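Local coordinates for LysM domain protein (Mycobacterium smegmatis, PDB 4OKC) that probably binds mannose-containing glycans, as a dimer of beta-rich subunits, at residues L11-S16 against G50-R55. Sequence-based numbering, arbitrary orientation.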
loop_
_atom_site.group_PDB
_atom_site.type_symbol
_atom_site.label_atom_id
_atom_site.label_comp_id
_atom_site.label_asym_id
_atom_site.label_seq_id
_atom_site.Cartn_x
_atom_site.Cartn_y
_atom_site.Cartn_z
ATOM N N LEU A 11 3.260 13.521 -6.104
ATOM C CA LEU A 11 2.412 13.479 -7.283
ATOM C C LEU A 11 1.577 12.185 -7.248
ATOM O O LEU A 11 2.086 11.092 -6.954
ATOM C CB LEU A 11 3.242 13.432 -8.549
ATOM C CG LEU A 11 3.911 14.658 -9.093
ATOM C CD1 LEU A 11 4.901 14.128 -10.161
ATOM C CD2 LEU A 11 2.791 15.529 -9.628
ATOM N N GLU A 12 0.316 12.327 -7.625
ATOM C CA GLU A 12 -0.557 11.185 -7.697
ATOM C C GLU A 12 -1.042 11.040 -9.135
ATOM O O GLU A 12 -0.834 11.964 -9.963
ATOM C CB GLU A 12 -1.719 11.379 -6.736
ATOM C CG GLU A 12 -1.245 11.496 -5.336
ATOM C CD GLU A 12 -2.356 11.510 -4.339
ATOM O OE1 GLU A 12 -3.054 10.469 -4.251
ATOM O OE2 GLU A 12 -2.486 12.547 -3.632
ATOM N N ARG A 13 -1.678 9.901 -9.410
ATOM C CA ARG A 13 -2.238 9.628 -10.730
ATOM C C ARG A 13 -2.955 10.822 -11.312
ATOM O O ARG A 13 -3.801 11.402 -10.662
ATOM C CB ARG A 13 -3.176 8.412 -10.714
ATOM C CG ARG A 13 -2.462 7.131 -10.925
ATOM C CD ARG A 13 -3.110 6.046 -10.055
ATOM N NE ARG A 13 -3.229 6.474 -8.655
ATOM C CZ ARG A 13 -3.761 5.723 -7.698
ATOM N NH1 ARG A 13 -3.853 6.172 -6.453
ATOM N NH2 ARG A 13 -4.224 4.518 -8.005
ATOM N N GLY A 14 -2.563 11.192 -12.527
ATOM C CA GLY A 14 -3.094 12.363 -13.175
ATOM C C GLY A 14 -2.395 13.685 -12.911
ATOM O O GLY A 14 -2.380 14.547 -13.783
ATOM N N GLY A 15 -1.822 13.863 -11.725
ATOM C CA GLY A 15 -1.158 15.140 -11.371
ATOM C C GLY A 15 0.226 15.270 -12.040
ATOM O O GLY A 15 0.759 14.270 -12.553
ATOM N N SER A 16 0.799 16.479 -12.037
ATOM C CA SER A 16 2.097 16.650 -12.637
ATOM C C SER A 16 2.795 17.933 -12.272
ATOM O O SER A 16 2.221 18.812 -11.647
ATOM C CB SER A 16 1.955 16.670 -14.153
ATOM O OG SER A 16 1.383 17.901 -14.515
ATOM N N GLY A 50 2.518 -0.119 -16.632
ATOM C CA GLY A 50 1.944 -1.441 -16.395
ATOM C C GLY A 50 2.026 -1.826 -14.933
ATOM O O GLY A 50 1.638 -2.925 -14.556
ATOM N N GLN A 51 2.520 -0.926 -14.088
ATOM C CA GLN A 51 2.498 -1.177 -12.653
ATOM C C GLN A 51 1.443 -0.280 -11.998
ATOM O O GLN A 51 1.015 0.742 -12.564
ATOM C CB GLN A 51 3.880 -0.981 -12.033
ATOM C CG GLN A 51 4.927 -1.751 -12.771
ATOM C CD GLN A 51 6.217 -1.823 -12.022
ATOM O OE1 GLN A 51 7.280 -1.900 -12.640
ATOM N NE2 GLN A 51 6.146 -1.826 -10.697
ATOM N N ASP A 52 0.992 -0.662 -10.819
ATOM C CA ASP A 52 0.030 0.198 -10.159
ATOM C C ASP A 52 0.859 1.027 -9.226
ATOM O O ASP A 52 1.334 0.508 -8.177
ATOM C CB ASP A 52 -0.978 -0.648 -9.383
ATOM C CG ASP A 52 -2.228 0.110 -9.039
ATOM O OD1 ASP A 52 -2.478 1.193 -9.609
ATOM O OD2 ASP A 52 -2.980 -0.405 -8.195
ATOM N N VAL A 53 1.189 2.248 -9.676
ATOM C CA VAL A 53 1.964 3.184 -8.872
ATOM C C VAL A 53 0.888 4.139 -8.424
ATOM O O VAL A 53 -0.020 4.420 -9.206
ATOM C CB VAL A 53 3.075 3.881 -9.705
ATOM C CG1 VAL A 53 3.654 5.036 -8.958
ATOM C CG2 VAL A 53 4.132 2.909 -10.042
ATOM N N VAL A 54 0.955 4.551 -7.158
ATOM C CA VAL A 54 -0.045 5.397 -6.508
ATOM C C VAL A 54 0.501 6.803 -6.269
ATOM O O VAL A 54 -0.254 7.791 -6.277
ATOM C CB VAL A 54 -0.586 4.838 -5.136
ATOM C CG1 VAL A 54 0.527 4.600 -4.097
ATOM C CG2 VAL A 54 -1.601 5.824 -4.527
ATOM N N ARG A 55 1.807 6.892 -6.055
ATOM C CA ARG A 55 2.441 8.152 -5.741
ATOM C C ARG A 55 3.945 8.187 -6.055
ATOM O O ARG A 55 4.660 7.196 -5.964
ATOM C CB ARG A 55 2.166 8.561 -4.294
ATOM C CG ARG A 55 2.909 7.706 -3.228
ATOM C CD ARG A 55 2.769 8.330 -1.830
ATOM N NE ARG A 55 3.566 7.634 -0.799
ATOM C CZ ARG A 55 3.342 6.379 -0.403
ATOM N NH1 ARG A 55 2.382 5.673 -0.995
ATOM N NH2 ARG A 55 4.090 5.808 0.535
#
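Arg13 bends over the backbone of 53-54, and its contact is mainly van der Waals, against Val54 and the carbonyl of Val53. Its guanidinium lies with one face over Val54, CA standing 3.7 Å above the plane, while NH1 comes up to Val54 CG2 at a separation too short to be trusted in detail. A twist at chi2 (143°) and a bend at chi3 (-51°) turn the guanidinium toward Val54, and Arg13 CD rests 3.6 Å from Val53 O. A long side chain with a flat end suits this place, since its methylenes and guanidinium can spread over the backbone. Beta-branched Val54 offers its CG2 methyl, and also packs on Glu70 of the second subunit.

Charge adds a weaker attraction: Arg13 NH2 and Asp52 OD1 are 4.1 Å apart, too far for a salt bridge, with the guanidinium and carboxylate planes 67° apart.

Between the backbones, Leu11 O accepts a CA-H...O contact from Arg55 CA at 3.2 Å. Here strand 9-12 runs antiparallel beside strand 53-58, the middle strand of a three-stranded sheet, consistent with the beta-prism II fold of GNA-type mannose-binding lectins, and Leu11 bonds through its backbone to Ala56. Glu12 to Gly15 form a type II beta turn, closed by Gly15 N to Glu12 O at 2.8 Å; Gly14 has the positive phi that glycine adopts readily.

The charged ends of Glu12 and Arg55 look elsewhere: Glu12 forms a salt bridge with Lys10, whereas Arg55 pairs with Glu57 and with Glu70 of the second subunit.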